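Local coordinates for protein VP1 (Polyomavirus HPyV7, PDB 4PCH) that builds the viral capsid as pentamers of jelly-roll subunits and probably mediates attachment to host-cell receptors, at residues 13-17 / 18-22; 179-183 / 184-188. One frame throughout, in Å; residues are numbered along the deposited sequence. Where two conformers were deposited one is given.

Interaction 1 (13-17 / 18-22)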
ATOM      1  N   VAL B  13      -4.882  37.891  14.672  1.00 27.04           N
ATOM      2  CA  VAL B  13      -4.209  39.168  14.739  1.00 28.22           C
ATOM      3  C   VAL B  13      -3.447  39.338  13.407  1.00 28.07           C
ATOM      4  O   VAL B  13      -2.864  38.372  12.914  1.00 29.04           O
ATOM      5  CB  VAL B  13      -3.241  39.188  15.933  1.00 28.58           C
ATOM      6  CG1 VAL B  13      -2.454  40.478  15.985  1.00 32.64           C
ATOM      7  CG2 VAL B  13      -4.009  38.987  17.233  1.00 29.73           C
ATOM      8  N   PRO B  14      -3.470  40.549  12.809  1.00 30.43           N
ATOM      9  CA  PRO B  14      -2.766  40.703  11.529  1.00 32.69           C
ATOM     10  C   PRO B  14      -1.326  40.171  11.611  1.00 31.14           C
ATOM     11  O   PRO B  14      -0.631  40.409  12.598  1.00 30.96           O
ATOM     12  CB  PRO B  14      -2.792  42.217  11.298  1.00 35.63           C
ATOM     13  CG  PRO B  14      -4.013  42.684  12.023  1.00 36.90           C
ATOM     14  CD  PRO B  14      -4.096  41.807  13.252  1.00 31.22           C
ATOM     15  N   LEU B  15      -0.902  39.432  10.592  1.00 30.91           N
ATOM     16  CA  LEU B  15       0.418  38.811  10.577  1.00 31.01           C
ATOM     17  C   LEU B  15       1.569  39.817  10.449  1.00 35.28           C
ATOM     18  O   LEU B  15       1.607  40.611   9.504  1.00 34.00           O
ATOM     19  CB  LEU B  15       0.526  37.819   9.419  1.00 32.02           C
ATOM     20  CG  LEU B  15      -0.514  36.701   9.301  1.00 31.05           C
ATOM     21  CD1 LEU B  15      -0.161  35.846   8.091  1.00 28.58           C
ATOM     22  CD2 LEU B  15      -0.605  35.858  10.572  1.00 32.05           C
ATOM     23  N   THR B  16       2.504  39.760  11.398  1.00 32.36           N
ATOM     24  CA  THR B  16       3.764  40.513  11.342  1.00 33.81           C
ATOM     25  C   THR B  16       4.845  39.600  11.892  1.00 32.55           C
ATOM     26  O   THR B  16       4.551  38.465  12.280  1.00 31.15           O
ATOM     27  CB  THR B  16       3.708  41.776  12.215  1.00 32.99           C
ATOM     28  OG1 THR B  16       3.615  41.397  13.596  1.00 34.35           O
ATOM     29  CG2 THR B  16       2.526  42.621  11.845  1.00 34.89           C
ATOM     30  N   GLU B  17       6.080  40.094  11.957  1.00 32.58           N
ATOM     31  CA  GLU B  17       7.170  39.326  12.579  1.00 36.92           C
ATOM     32  C   GLU B  17       6.901  39.006  14.053  1.00 33.05           C
ATOM     33  O   GLU B  17       7.179  37.888  14.511  1.00 33.28           O
ATOM     34  CB  GLU B  17       8.529  40.029  12.432  1.00 40.08           C
ATOM     35  CG  GLU B  17       9.489  39.270  11.536  1.00 46.39           C
ATOM     36  CD  GLU B  17      10.828  39.967  11.371  1.00 58.40           C
ATOM     37  OE1 GLU B  17      11.829  39.482  11.948  1.00 59.18           O
ATOM     38  OE2 GLU B  17      10.877  40.994  10.665  1.00 52.66           O
ATOM     39  N   ASP B  18       6.352  39.977  14.781  1.00 29.37           N
ATOM     40  CA  ASP B  18       6.046  39.773  16.195  1.00 30.14           C
ATOM     41  C   ASP B  18       4.810  38.901  16.487  1.00 28.05           C
ATOM     42  O   ASP B  18       4.705  38.372  17.585  1.00 27.62           O
ATOM     43  CB  ASP B  18       5.910  41.100  16.927  1.00 34.59           C
ATOM     44  CG  ASP B  18       7.234  41.871  17.007  1.00 38.30           C
ATOM     45  OD1 ASP B  18       8.321  41.281  16.831  1.00 41.22           O
ATOM     46  OD2 ASP B  18       7.164  43.082  17.245  1.00 45.30           O
ATOM     47  N   THR B  19       3.911  38.716  15.527  1.00 24.86           N
ATOM     48  CA  THR B  19       2.681  37.937  15.789  1.00 22.71           C
ATOM     49  C   THR B  19       2.738  36.510  15.208  1.00 20.22           C
ATOM     50  O   THR B  19       1.749  35.803  15.161  1.00 18.11           O
ATOM     51  CB  THR B  19       1.430  38.706  15.313  1.00 23.62           C
ATOM     52  OG1 THR B  19       1.410  38.770  13.881  1.00 24.26           O
ATOM     53  CG2 THR B  19       1.412  40.131  15.917  1.00 24.92           C
ATOM     54  N   GLN B  20       3.916  36.084  14.777  1.00 20.55           N
ATOM     55  CA  GLN B  20       4.126  34.717  14.307  1.00 20.28           C
ATOM     56  C   GLN B  20       5.337  34.150  15.011  1.00 21.09           C
ATOM     57  O   GLN B  20       6.250  34.895  15.334  1.00 22.07           O
ATOM     58  CB  GLN B  20       4.340  34.702  12.800  1.00 24.84           C
ATOM     59  CG  GLN B  20       3.149  35.212  12.015  1.00 26.15           C
ATOM     60  CD  GLN B  20       3.432  35.303  10.531  1.00 30.89           C
ATOM     61  OE1 GLN B  20       3.055  34.420   9.760  1.00 31.62           O
ATOM     62  NE2 GLN B  20       4.130  36.348  10.131  1.00 31.63           N
ATOM     63  N   TYR B  21       5.333  32.849  15.314  1.00 19.16           N
ATOM     64  CA  TYR B  21       6.453  32.235  16.014  1.00 18.85           C
ATOM     65  C   TYR B  21       6.465  30.771  15.649  1.00 20.16           C
ATOM     66  O   TYR B  21       5.418  30.159  15.510  1.00 20.04           O
ATOM     67  CB  TYR B  21       6.312  32.378  17.531  1.00 21.00           C
ATOM     68  CG  TYR B  21       7.384  31.698  18.375  1.00 22.15           C
ATOM     69  CD1 TYR B  21       8.637  32.239  18.512  1.00 28.84           C
ATOM     70  CD2 TYR B  21       7.117  30.501  19.038  1.00 24.19           C
ATOM     71  CE1 TYR B  21       9.605  31.616  19.289  1.00 24.77           C
ATOM     72  CE2 TYR B  21       8.062  29.892  19.826  1.00 26.80           C
ATOM     73  CZ  TYR B  21       9.312  30.441  19.938  1.00 28.33           C
ATOM     74  OH  TYR B  21      10.261  29.805  20.714  1.00 31.41           O
ATOM     75  N   LYS B  22       7.654  30.223  15.494  1.00 19.79           N
ATOM     76  CA  LYS B  22       7.766  28.805  15.273  1.00 19.19           C
ATOM     77  C   LYS B  22       8.765  28.251  16.258  1.00 19.96           C
ATOM     78  O   LYS B  22       9.728  28.932  16.649  1.00 21.95           O
ATOM     79  CB  LYS B  22       8.138  28.488  13.815  1.00 22.55           C
ATOM     80  CG  LYS B  22       9.273  29.279  13.232  1.00 30.01           C
ATOM     81  CD  LYS B  22       9.395  29.017  11.736  1.00 35.62           C
ATOM     82  CE  LYS B  22      10.447  29.914  11.116  1.00 41.25           C
ATOM     83  NZ  LYS B  22      10.432  29.854   9.626  1.00 47.61           N
TER
HETATM   84  O   HOH W   1      -1.037  36.640  14.135  1.00 21.94           O

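Interaction 2 (179-183 / 184-188). With GOL (glycerol), chain G.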
ATOM      1  N   THR B 179     -13.138  10.971  22.886  1.00 15.63           N
ATOM      2  CA  THR B 179     -14.229  11.683  23.539  1.00 17.05           C
ATOM      3  C   THR B 179     -13.762  12.987  24.220  1.00 15.65           C
ATOM      4  O   THR B 179     -14.599  13.760  24.686  1.00 18.18           O
ATOM      5  CB  THR B 179     -14.987  10.810  24.566  1.00 18.44           C
ATOM      6  OG1 THR B 179     -14.203  10.616  25.759  1.00 17.85           O
ATOM      7  CG2 THR B 179     -15.370   9.465  23.960  1.00 19.76           C
ATOM      8  N   LYS B 180     -12.449  13.205  24.272  1.00 15.20           N
ATOM      9  CA  LYS B 180     -11.862  14.420  24.844  1.00 15.79           C
ATOM     10  C   LYS B 180     -10.902  14.982  23.788  1.00 15.26           C
ATOM     11  O   LYS B 180     -11.238  14.980  22.584  1.00 15.24           O
ATOM     12  CB  LYS B 180     -11.220  14.131  26.206  1.00 17.35           C
ATOM     13  CG  LYS B 180     -12.243  13.624  27.222  1.00 18.30           C
ATOM     14  CD  LYS B 180     -11.650  13.457  28.604  1.00 20.90           C
ATOM     15  CE  LYS B 180     -12.441  12.455  29.418  1.00 25.31           C
ATOM     16  NZ  LYS B 180     -13.883  12.808  29.536  1.00 30.83           N
ATOM     17  N   ASN B 181      -9.745  15.478  24.211  1.00 14.76           N
ATOM     18  CA  ASN B 181      -8.773  16.062  23.289  1.00 14.71           C
ATOM     19  C   ASN B 181      -9.344  17.118  22.356  1.00 15.79           C
ATOM     20  O   ASN B 181      -8.942  17.192  21.186  1.00 16.16           O
ATOM     21  CB  ASN B 181      -8.074  14.960  22.487  1.00 13.40           C
ATOM     22  CG  ASN B 181      -7.133  14.184  23.341  1.00 13.51           C
ATOM     23  OD1 ASN B 181      -6.273  14.778  24.006  1.00 13.33           O
ATOM     24  ND2 ASN B 181      -7.312  12.868  23.397  1.00 13.12           N
ATOM     25  N   ASP B 182     -10.273  17.948  22.865  1.00 16.51           N
ATOM     26  CA  ASP B 182     -10.826  18.943  21.934  0.50 18.60           C
ATOM     27  C   ASP B 182      -9.830  20.077  21.599  1.00 20.13           C
ATOM     28  O   ASP B 182     -10.040  20.765  20.617  1.00 23.48           O
ATOM     29  CB  ASP B 182     -12.167  19.507  22.389  0.50 18.92           C
ATOM     30  CG  ASP B 182     -13.325  18.568  22.141  0.50 22.08           C
ATOM     31  OD1 ASP B 182     -13.512  18.074  21.009  0.50 24.63           O
ATOM     32  OD2 ASP B 182     -14.091  18.376  23.095  0.50 29.80           O
ATOM     33  N   ASN B 183      -8.724  20.201  22.326  1.00 17.10           N
ATOM     34  CA  ASN B 183      -7.682  21.172  21.958  1.00 16.35           C
ATOM     35  C   ASN B 183      -6.343  20.514  21.687  1.00 14.45           C
ATOM     36  O   ASN B 183      -5.296  21.096  21.950  1.00 14.80           O
ATOM     37  CB  ASN B 183      -7.591  22.243  23.066  1.00 15.42           C
ATOM     38  CG  ASN B 183      -6.817  23.494  22.641  1.00 17.29           C
ATOM     39  OD1 ASN B 183      -6.893  23.952  21.493  1.00 15.67           O
ATOM     40  ND2 ASN B 183      -6.110  24.087  23.598  1.00 15.10           N
ATOM     41  N   THR B 184      -6.401  19.309  21.111  1.00 13.42           N
ATOM     42  CA  THR B 184      -5.240  18.548  20.691  1.00 13.52           C
ATOM     43  C   THR B 184      -5.576  17.901  19.336  1.00 14.42           C
ATOM     44  O   THR B 184      -6.751  17.543  19.085  1.00 15.83           O
ATOM     45  CB  THR B 184      -4.910  17.465  21.748  1.00 13.95           C
ATOM     46  OG1 THR B 184      -4.409  18.097  22.926  1.00 15.45           O
ATOM     47  CG2 THR B 184      -3.904  16.432  21.240  1.00 14.13           C
ATOM     48  N   ARG B 185      -4.579  17.801  18.455  1.00 14.38           N
ATOM     49  CA  ARG B 185      -4.691  16.961  17.258  1.00 12.32           C
ATOM     50  C   ARG B 185      -3.760  15.806  17.423  1.00 12.81           C
ATOM     51  O   ARG B 185      -2.631  15.969  17.928  1.00 13.52           O
ATOM     52  CB  ARG B 185      -4.319  17.722  15.984  1.00 12.58           C
ATOM     53  CG  ARG B 185      -5.039  19.034  15.802  1.00 13.38           C
ATOM     54  CD  ARG B 185      -6.544  18.980  15.878  1.00 14.72           C
ATOM     55  NE  ARG B 185      -7.025  20.323  15.568  1.00 16.74           N
ATOM     56  CZ  ARG B 185      -7.772  21.115  16.318  1.00 16.81           C
ATOM     57  NH1 ARG B 185      -8.318  20.707  17.466  1.00 17.38           N
ATOM     58  NH2 ARG B 185      -8.044  22.340  15.869  1.00 18.93           N
ATOM     59  N   TYR B 186      -4.209  14.598  17.017  1.00 12.04           N
ATOM     60  CA  TYR B 186      -3.352  13.418  17.139  1.00 12.70           C
ATOM     61  C   TYR B 186      -3.605  12.437  16.008  1.00 12.23           C
ATOM     62  O   TYR B 186      -4.651  12.477  15.350  1.00 15.46           O
ATOM     63  CB  TYR B 186      -3.540  12.700  18.496  1.00 13.69           C
ATOM     64  CG  TYR B 186      -4.913  12.133  18.731  1.00 12.06           C
ATOM     65  CD1 TYR B 186      -5.298  10.917  18.181  1.00 12.12           C
ATOM     66  CD2 TYR B 186      -5.840  12.804  19.522  1.00 12.88           C
ATOM     67  CE1 TYR B 186      -6.565  10.405  18.406  1.00 12.28           C
ATOM     68  CE2 TYR B 186      -7.097  12.293  19.752  1.00 12.78           C
ATOM     69  CZ  TYR B 186      -7.463  11.094  19.197  1.00 12.89           C
ATOM     70  OH  TYR B 186      -8.731  10.600  19.428  1.00 15.32           O
ATOM     71  N   PHE B 187      -2.630  11.562  15.816  1.00 13.04           N
ATOM     72  CA  PHE B 187      -2.712  10.501  14.808  1.00 13.04           C
ATOM     73  C   PHE B 187      -1.846   9.334  15.258  1.00 13.62           C
ATOM     74  O   PHE B 187      -0.709   9.527  15.736  1.00 11.70           O
ATOM     75  CB  PHE B 187      -2.177  10.992  13.463  1.00 15.97           C
ATOM     76  CG  PHE B 187      -2.238   9.925  12.385  1.00 19.23           C
ATOM     77  CD1 PHE B 187      -3.446   9.555  11.838  1.00 20.51           C
ATOM     78  CD2 PHE B 187      -1.106   9.270  11.987  1.00 26.15           C
ATOM     79  CE1 PHE B 187      -3.522   8.553  10.877  1.00 26.89           C
ATOM     80  CE2 PHE B 187      -1.163   8.266  11.027  1.00 23.98           C
ATOM     81  CZ  PHE B 187      -2.371   7.914  10.478  1.00 23.61           C
ATOM     82  N   GLY B 188      -2.366   8.120  15.077  1.00 13.40           N
ATOM     83  CA  GLY B 188      -1.614   6.936  15.413  1.00 11.96           C
ATOM     84  C   GLY B 188      -1.831   5.821  14.424  1.00 12.05           C
ATOM     85  O   GLY B 188      -2.871   5.758  13.777  1.00 12.15           O
TER
HETATM   86  C1  GOL G 301     -10.345  24.261  17.529  1.00 35.21           C
HETATM   87  O1  GOL G 301     -10.585  22.853  17.420  1.00 38.45           O
HETATM   88  C2  GOL G 301      -9.445  24.596  18.708  1.00 41.33           C
HETATM   89  O2  GOL G 301      -8.546  23.511  18.966  1.00 32.41           O
HETATM   90  C3  GOL G 301     -10.281  24.905  19.939  1.00 47.92           C
HETATM   91  O3  GOL G 301      -9.479  24.714  21.114  1.00 36.91           O
HETATM   92  O   HOH W   2      -5.686  17.104  25.224  1.00 20.88           O

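Interaction 1 (13-17 / 18-22)
A local surface contact closes the loop that breaks the long strand 9-27: Thr19 OG1 faces the backbone of Pro14 and Thr16. The Thr19 hydroxyl serves two backbone groups at once. It donates to the Pro14 carbonyl, OG1 to O being 2.9 Å, and accepts the amide of Thr16, whose N also lies 2.9 Å from that OG1. Because OG1 sits between the backbone N and the carbonyl carbon (chi1 69°), the methyl CG2 lies beside the backbone N, against Val13 CG1 at 3.9 Å and close to Thr16 OG1. Threonine suits this place by offering a donor, an acceptor and a methyl on one short branch.

A second grip falls on the carbonyl of Thr16. Gln20 NE2 reaches Thr16 O at 3.0 Å through a nearly straight bond (167°); the oxygen lies close to the plane of the glutamine amide, but the nitrogen stands above the carbonyl plane. The amide of Thr19 adds weak bonds to Thr16 O and to Thr16 OG1. The extended Gln20 chain crosses Leu15 at about a right angle, with OE1 3.9 Å from Leu15 CD1. A water in contact with Val13 O and Thr19 O spans the base of the loop.

On both sides of the excursion the strand pairs with strand 253-271, through backbone bonds of Val13 with Gln268 and of Tyr21 with Cys266. Such an excursion, closed by side chain-to-backbone hydrogen bonds and a bridging water, is a looped-out interruption of a long strand in the jelly-roll of a polyomavirus VP1.

Interaction 2 (179-183 / 184-188)
Asn181 and Thr184 are the first and last residues of a type I beta turn, with Asp182 and Asn183 at its corners, that leads into strand 184-191 of the VP1 jelly-roll. The backbone bond closing it is weak: Thr184 N lies 3.3 Å from Asn181 O. A water bridges Asn181 OD1 and Thr184 OG1, within hydrogen-bonding distance of both. Asparagine suits the first position, because it tolerates the left-handed backbone (phi 51°, psi 38°). Its side chain also packs on Tyr186, with CB at the ring edge and ND2 3.7 Å from Tyr186 CE2; the amide and ring planes stand 69° apart.

Farther out, Asp177 O of the same loop takes a hydrogen bond from Asn181 ND2, and Asp129 OD2 of strand 129-132 one from Asn181 N, holding the start of the turn. The strand pairs with 117-124 through Arg185 and Cys123, while Asn204 of a neighbouring subunit bonds Thr184 O and Tyr186 N, tying the turn to the pentamer interface.

On the other side of the strand, Arg185 bends at chi2, which brings its guanidinium back toward the turn, and its NE bonds Leu210 O. There a glycerol, probably from the crystallisation liquor, lies between Arg185 and Asn183. NH1 and NH2 make weak bonds to its O1 and O2, and glycerol O3 donates to Asn183 OD1 at 2.7 Å.

Both contacts are local and adjoin strands of the same antiparallel jelly-roll framework, yet their centres lie about 25 Å apart and their nearest atoms about 15 Å, without touching. Interaction 1 is a surface feature, far from the centre of the chain, that interrupts a strand; interaction 2 is largely buried and starts one. Side-chain hydroxyl and amide groups do most of the bonding within 13-22, whereas within 179-188 the direct bond is a weak backbone one and much of the polar chemistry goes to surrounding residues. No other subunit touches the first, while the second lies at a subunit interface where the sheet continues into a neighbouring chain.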